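Local coordinates for protein beta-xylosidase (Uncultured organism, PDB 4MLG) that probably hydrolyses xylo-oligosaccharides, releasing xylose units from their non-reducing ends, as a calcium-binding beta-propeller glycosidase of family 43, at residues Asp23-Tyr28 with Val278-Lys283; Phe222-Met227 with Thr273-Val278. All coordinates share one frame; numbering follows the deposited sequence.

Contact 1: residues Asp23-Tyr28 with Val278-Lys283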
loop_
_atom_site.group_PDB
_atom_site.type_symbol
_atom_site.label_atom_id
_atom_site.label_comp_id
_atom_site.label_asym_id
_atom_site.label_seq_id
_atom_site.Cartn_x
_atom_site.Cartn_y
_atom_site.Cartn_z
ATOM N N ASP A 23 14.172 -20.439 28.825
ATOM C CA ASP A 23 13.429 -21.328 29.722
ATOM C C ASP A 23 12.228 -20.648 30.379
ATOM O O ASP A 23 11.698 -21.129 31.382
ATOM C CB ASP A 23 14.350 -21.946 30.778
ATOM C CG ASP A 23 15.450 -22.786 30.166
ATOM O OD1 ASP A 23 15.340 -23.127 28.968
ATOM O OD2 ASP A 23 16.421 -23.108 30.881
ATOM N N LYS A 24 11.808 -19.528 29.801
ATOM C CA LYS A 24 10.629 -18.805 30.256
ATOM C C LYS A 24 9.612 -18.761 29.127
ATOM O O LYS A 24 9.981 -18.747 27.954
ATOM C CB LYS A 24 11.000 -17.380 30.670
ATOM C CG LYS A 24 11.557 -17.250 32.077
ATOM C CD LYS A 24 11.985 -15.818 32.358
ATOM C CE LYS A 24 11.846 -15.475 33.832
ATOM N NZ LYS A 24 10.418 -15.478 34.261
ATOM N N LEU A 25 8.333 -18.741 29.479
ATOM C CA LEU A 25 7.280 -18.656 28.477
ATOM C C LEU A 25 6.776 -17.224 28.340
ATOM O O LEU A 25 6.166 -16.682 29.259
ATOM C CB LEU A 25 6.125 -19.596 28.826
ATOM C CG LEU A 25 4.927 -19.572 27.875
ATOM C CD1 LEU A 25 4.489 -20.987 27.533
ATOM C CD2 LEU A 25 3.775 -18.786 28.485
ATOM N N TYR A 26 7.039 -16.615 27.188
ATOM C CA TYR A 26 6.581 -15.255 26.926
ATOM C C TYR A 26 5.328 -15.260 26.060
ATOM O O TYR A 26 5.191 -16.082 25.153
ATOM C CB TYR A 26 7.681 -14.432 26.252
ATOM C CG TYR A 26 8.884 -14.168 27.130
ATOM C CD1 TYR A 26 9.006 -12.979 27.837
ATOM C CD2 TYR A 26 9.901 -15.108 27.247
ATOM C CE1 TYR A 26 10.107 -12.733 28.639
ATOM C CE2 TYR A 26 11.004 -14.871 28.047
ATOM C CZ TYR A 26 11.102 -13.683 28.740
ATOM O OH TYR A 26 12.199 -13.444 29.536
ATOM N N ILE A 27 4.412 -14.342 26.347
ATOM C CA ILE A 27 3.195 -14.210 25.558
ATOM C C ILE A 27 3.130 -12.828 24.919
ATOM O O ILE A 27 3.453 -11.826 25.556
ATOM C CB ILE A 27 1.937 -14.435 26.414
ATOM C CG1 ILE A 27 2.121 -15.648 27.326
ATOM C CG2 ILE A 27 0.715 -14.612 25.526
ATOM C CD1 ILE A 27 0.938 -15.921 28.225
ATOM N N TYR A 28 2.718 -12.779 23.657
ATOM C CA TYR A 28 2.597 -11.515 22.941
ATOM C C TYR A 28 1.182 -11.332 22.404
ATOM O O TYR A 28 0.921 -11.589 21.228
ATOM C CB TYR A 28 3.616 -11.450 21.801
ATOM C CG TYR A 28 5.046 -11.620 22.261
ATOM C CD1 TYR A 28 5.784 -10.532 22.708
ATOM C CD2 TYR A 28 5.656 -12.869 22.254
ATOM C CE1 TYR A 28 7.090 -10.680 23.131
ATOM C CE2 TYR A 28 6.964 -13.027 22.677
ATOM C CZ TYR A 28 7.675 -11.927 23.114
ATOM O OH TYR A 28 8.976 -12.073 23.537
ATOM N N VAL A 278 2.189 -24.215 21.923
ATOM C CA VAL A 278 3.593 -24.264 22.317
ATOM C C VAL A 278 3.811 -25.303 23.417
ATOM O O VAL A 278 2.927 -25.544 24.240
ATOM C CB VAL A 278 4.084 -22.872 22.789
ATOM C CG1 VAL A 278 3.361 -22.449 24.059
ATOM C CG2 VAL A 278 5.591 -22.862 22.994
ATOM N N GLU A 279 4.981 -25.934 23.414
ATOM C CA GLU A 279 5.336 -26.900 24.447
ATOM C C GLU A 279 6.143 -26.223 25.549
ATOM O O GLU A 279 7.111 -25.513 25.273
ATOM C CB GLU A 279 6.143 -28.054 23.846
ATOM C CG GLU A 279 6.543 -29.127 24.851
ATOM C CD GLU A 279 7.410 -30.211 24.236
ATOM O OE1 GLU A 279 8.055 -29.941 23.201
ATOM O OE2 GLU A 279 7.447 -31.333 24.786
ATOM N N PHE A 280 5.740 -26.441 26.798
ATOM C CA PHE A 280 6.455 -25.874 27.935
ATOM C C PHE A 280 6.533 -26.876 29.083
ATOM O O PHE A 280 5.509 -27.327 29.599
ATOM C CB PHE A 280 5.792 -24.573 28.396
ATOM C CG PHE A 280 6.612 -23.788 29.381
ATOM C CD1 PHE A 280 7.664 -22.994 28.951
ATOM C CD2 PHE A 280 6.328 -23.837 30.736
ATOM C CE1 PHE A 280 8.421 -22.268 29.854
ATOM C CE2 PHE A 280 7.080 -23.113 31.645
ATOM C CZ PHE A 280 8.128 -22.327 31.203
ATOM N N LYS A 281 7.761 -27.220 29.467
ATOM C CA LYS A 281 8.022 -28.180 30.539
ATOM C C LYS A 281 7.370 -29.545 30.314
ATOM O O LYS A 281 6.762 -30.108 31.224
ATOM C CB LYS A 281 7.621 -27.608 31.903
ATOM C CG LYS A 281 8.482 -26.441 32.358
ATOM C CD LYS A 281 8.075 -25.957 33.740
ATOM C CE LYS A 281 9.012 -24.870 34.240
ATOM N NZ LYS A 281 8.599 -24.347 35.573
ATOM N N GLY A 282 7.502 -30.069 29.099
ATOM C CA GLY A 282 7.036 -31.410 28.790
ATOM C C GLY A 282 5.564 -31.510 28.438
ATOM O O GLY A 282 5.090 -32.572 28.030
ATOM N N LYS A 283 4.835 -30.410 28.594
ATOM C CA LYS A 283 3.405 -30.398 28.301
ATOM C C LYS A 283 3.046 -29.346 27.259
ATOM O O LYS A 283 3.663 -28.282 27.197
ATOM C CB LYS A 283 2.595 -30.163 29.576
ATOM C CG LYS A 283 2.847 -31.190 30.663
ATOM C CD LYS A 283 2.023 -30.894 31.902
ATOM C CE LYS A 283 2.305 -31.911 32.995
ATOM N NZ LYS A 283 1.518 -31.641 34.229
#
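The side chain of L25 overlaps one face of the F280 ring, laying its CB over the rim of the ring and not over the middle. L25 CB sits 4.0 Å from the ring centroid, 24° off the ring normal, a CH-pi contact in which CE1 and CD1 of F280 are the carbons met. Farther out, CD1 of L25 approaches F280 CB at 3.9 Å. It reaches this place because CG of L25 stands anti to the backbone N (chi1 178°), which carries the branch past the ring toward the root of F280 and on to V278. There L25 CD1 meets V278 CG1 at 3.9 Å, methyl to methyl. The far end of the phenyl group lies against backbone: F280 CE1 is 3.5 Å from L25 N, while the carbonyl oxygen of D23 stands at the ring edge, near its plane, 3.8 Å from CZ. The two strands run roughly antiparallel, at 147°, but with axes 8.8 Å apart and no hydrogen bond between them they meet as neighbouring propeller sheets, through side chains. L25 pairs its backbone with M56 in one sheet and V278 pairs with Y285 in the other; F287 touches both L25 and V278, and V20 packs on F280. Just past the ring the chain reverses in a type I' turn from F280 to K283; the turn's own bond, K283 N to F280 O, is weak, and F280 N also donates to K283 O at 2.8 Å. An alanine in place of F280 would probably open a gap beneath L25 CB and leave the L25 branch freer to turn. With mainly carbon surfaces and the backbone of D23-L25 against the ring, cohesion between the segments rests on shape and burial, the polar link alongside being K281 NZ to D57 O.

Contact 2: residues Phe222-Met227 with Thr273-Val278. With CA (calcium ion), chain M; SO4 (sulfate ion), chain N.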
loop_
_atom_site.group_PDB
_atom_site.type_symbol
_atom_site.label_atom_id
_atom_site.label_comp_id
_atom_site.label_asym_id
_atom_site.label_seq_id
_atom_site.Cartn_x
_atom_site.Cartn_y
_atom_site.Cartn_z
ATOM N N PHE A 222 -9.946 -18.773 7.682
ATOM C CA PHE A 222 -10.456 -17.422 7.885
ATOM C C PHE A 222 -9.340 -16.503 8.374
ATOM O O PHE A 222 -9.065 -15.477 7.758
ATOM C CB PHE A 222 -11.623 -17.420 8.879
ATOM C CG PHE A 222 -12.356 -16.105 8.961
ATOM C CD1 PHE A 222 -13.438 -15.844 8.133
ATOM C CD2 PHE A 222 -11.964 -15.130 9.866
ATOM C CE1 PHE A 222 -14.112 -14.634 8.204
ATOM C CE2 PHE A 222 -12.633 -13.919 9.943
ATOM C CZ PHE A 222 -13.707 -13.671 9.112
ATOM N N GLU A 223 -8.700 -16.881 9.479
ATOM C CA GLU A 223 -7.624 -16.081 10.063
ATOM C C GLU A 223 -6.854 -16.872 11.119
ATOM O O GLU A 223 -7.047 -18.079 11.265
ATOM C CB GLU A 223 -8.184 -14.805 10.698
ATOM C CG GLU A 223 -9.071 -15.064 11.905
ATOM C CD GLU A 223 -9.531 -13.791 12.582
ATOM O OE1 GLU A 223 -9.385 -12.707 11.980
ATOM O OE2 GLU A 223 -10.039 -13.877 13.721
ATOM N N ALA A 224 -5.982 -16.174 11.845
ATOM C CA ALA A 224 -5.220 -16.746 12.960
ATOM C C ALA A 224 -4.309 -17.910 12.569
ATOM O O ALA A 224 -4.399 -18.992 13.146
ATOM C CB ALA A 224 -6.153 -17.158 14.098
ATOM N N SER A 225 -3.427 -17.680 11.601
ATOM C CA SER A 225 -2.472 -18.701 11.181
ATOM C C SER A 225 -1.494 -19.046 12.299
ATOM O O SER A 225 -1.005 -18.163 13.001
ATOM C CB SER A 225 -1.694 -18.239 9.946
ATOM O OG SER A 225 -2.511 -18.237 8.790
ATOM N N TRP A 226 -1.216 -20.337 12.462
ATOM C CA TRP A 226 -0.198 -20.786 13.407
ATOM C C TRP A 226 0.423 -22.104 12.952
ATOM O O TRP A 226 -0.255 -22.949 12.371
ATOM C CB TRP A 226 -0.775 -20.928 14.817
ATOM C CG TRP A 226 0.270 -21.223 15.851
ATOM C CD1 TRP A 226 0.633 -22.449 16.326
ATOM C CD2 TRP A 226 1.098 -20.270 16.530
ATOM N NE1 TRP A 226 1.632 -22.319 17.262
ATOM C CE2 TRP A 226 1.936 -20.991 17.405
ATOM C CE3 TRP A 226 1.212 -18.876 16.484
ATOM C CZ2 TRP A 226 2.872 -20.366 18.226
ATOM C CZ3 TRP A 226 2.142 -18.258 17.301
ATOM C CH2 TRP A 226 2.959 -19.003 18.160
ATOM N N MET A 227 1.714 -22.270 13.222
ATOM C CA MET A 227 2.448 -23.451 12.783
ATOM C C MET A 227 3.347 -23.978 13.893
ATOM O O MET A 227 4.110 -23.219 14.492
ATOM C CB MET A 227 3.301 -23.113 11.559
ATOM C CG MET A 227 4.116 -24.278 11.023
ATOM S SD MET A 227 3.122 -25.459 10.090
ATOM C CE MET A 227 2.596 -24.436 8.718
ATOM N N THR A 273 -12.157 -16.261 17.836
ATOM C CA THR A 273 -11.323 -17.238 18.520
ATOM C C THR A 273 -9.912 -17.208 17.928
ATOM O O THR A 273 -9.730 -17.282 16.713
ATOM C CB THR A 273 -11.933 -18.661 18.478
ATOM O OG1 THR A 273 -11.065 -19.580 19.151
ATOM C CG2 THR A 273 -12.162 -19.126 17.043
ATOM N N HIS A 274 -8.917 -17.064 18.796
ATOM C CA HIS A 274 -7.531 -16.928 18.359
ATOM C C HIS A 274 -6.639 -17.715 19.303
ATOM O O HIS A 274 -6.969 -17.871 20.477
ATOM C CB HIS A 274 -7.122 -15.458 18.358
ATOM C CG HIS A 274 -6.045 -15.129 17.373
ATOM N ND1 HIS A 274 -6.279 -14.381 16.240
ATOM C CD2 HIS A 274 -4.730 -15.447 17.351
ATOM C CE1 HIS A 274 -5.153 -14.249 15.562
ATOM N NE2 HIS A 274 -4.198 -14.889 16.213
ATOM N N HIS A 275 -5.507 -18.202 18.805
ATOM C CA HIS A 275 -4.711 -19.143 19.583
ATOM C C HIS A 275 -3.219 -19.141 19.265
ATOM O O HIS A 275 -2.746 -18.408 18.397
ATOM C CB HIS A 275 -5.225 -20.554 19.338
ATOM C CG HIS A 275 -4.838 -21.092 17.998
ATOM N ND1 HIS A 275 -5.311 -20.556 16.820
ATOM C CD2 HIS A 275 -4.000 -22.094 17.646
ATOM C CE1 HIS A 275 -4.794 -21.215 15.800
ATOM N NE2 HIS A 275 -3.993 -22.153 16.274
ATOM N N SER A 276 -2.499 -19.998 19.985
ATOM C CA SER A 276 -1.093 -20.288 19.730
ATOM C C SER A 276 -0.709 -21.544 20.506
ATOM O O SER A 276 -1.006 -21.659 21.696
ATOM C CB SER A 276 -0.202 -19.118 20.149
ATOM O OG SER A 276 -0.258 -18.908 21.549
ATOM N N ILE A 277 -0.055 -22.483 19.830
ATOM C CA ILE A 277 0.317 -23.754 20.444
ATOM C C ILE A 277 1.821 -23.833 20.704
ATOM O O ILE A 277 2.627 -23.554 19.816
ATOM C CB ILE A 277 -0.114 -24.943 19.566
ATOM C CG1 ILE A 277 -1.600 -24.832 19.218
ATOM C CG2 ILE A 277 0.182 -26.259 20.265
ATOM C CD1 ILE A 277 -2.113 -25.953 18.351
ATOM N N VAL A 278 2.189 -24.215 21.923
ATOM C CA VAL A 278 3.593 -24.264 22.317
ATOM C C VAL A 278 3.811 -25.303 23.417
ATOM O O VAL A 278 2.927 -25.544 24.240
ATOM C CB VAL A 278 4.084 -22.872 22.789
ATOM C CG1 VAL A 278 3.361 -22.449 24.059
ATOM C CG2 VAL A 278 5.591 -22.862 22.994
HETATM CA CA CA M . -1.485 -15.490 15.959
HETATM S S SO4 N . -8.070 -10.263 14.929
HETATM O O1 SO4 N . -7.884 -9.637 16.233
HETATM O O2 SO4 N . -7.753 -11.685 15.017
HETATM O O3 SO4 N . -9.457 -10.097 14.502
HETATM O O4 SO4 N . -7.176 -9.634 13.962
#
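T273 only brushes A224, and H274 is the first side chain to carry the contact: the A224 methyl stands over the middle of its imidazole, CB 3.5 Å from the ring centroid and nearly on its normal, a CH-pi contact. The calcium ion lies in the plane of this ring at its edge, 2.8 Å from H274 NE2, and D85 is its other protein ligand. On the other ring nitrogen, H274 ND1 makes a weak hydrogen bond to O2 of a sulfate, probably from the crystallisation liquor. Next, H275 brings CE1 to 3.5 Å from A224 O and NE2 to 3.7 Å from W226 CB, its ring oblique to the indole; NE2 is hydrogen-bonded to the S237 hydroxyl (OG). S276 then sets CB over the six-membered ring of W226, 3.6 Å from the centroid, while its OG is hydrogen-bonded to P16 O and A18 N. At I277 the backbone takes over. W226 NE1 donates to I277 O at 3.0 Å, landing on a lone pair in the carbonyl plane. The bond is bent, with an N-H...O angle of 138°, and the oxygen lies 21° out of the indole plane. With CG of W226 anti to its backbone N (chi1 -173°), the indole reaches across to 276-277. The one direct bond between the segments thus satisfies a buried indole N-H, while the methyl over H274 probably helps fix the rotation of the imidazole that binds the metal through NE2.

How the contacts relate
The chain 273-280, which leads from H274 into strand 276-280, joins the two contacts; V278 lies in a segment of each, though it touches only in contact 1. Their centres lie about 16 Å apart: contact 2 is about 5 Å from the centre of the chain and contact 1 about 16 Å from it. Followed outward, 273-280 thus passes from the core of the propeller toward its periphery. H274 in contact 2 binds the calcium ion directly, whereas the V278 side chain is about 11 Å from it, and contact 1 supplies no ligand. The principle illustrated is a division of labour along one run of chain: the inner part meets 222-227 beside the metal, and the outer part meets 23-28 through apolar packing.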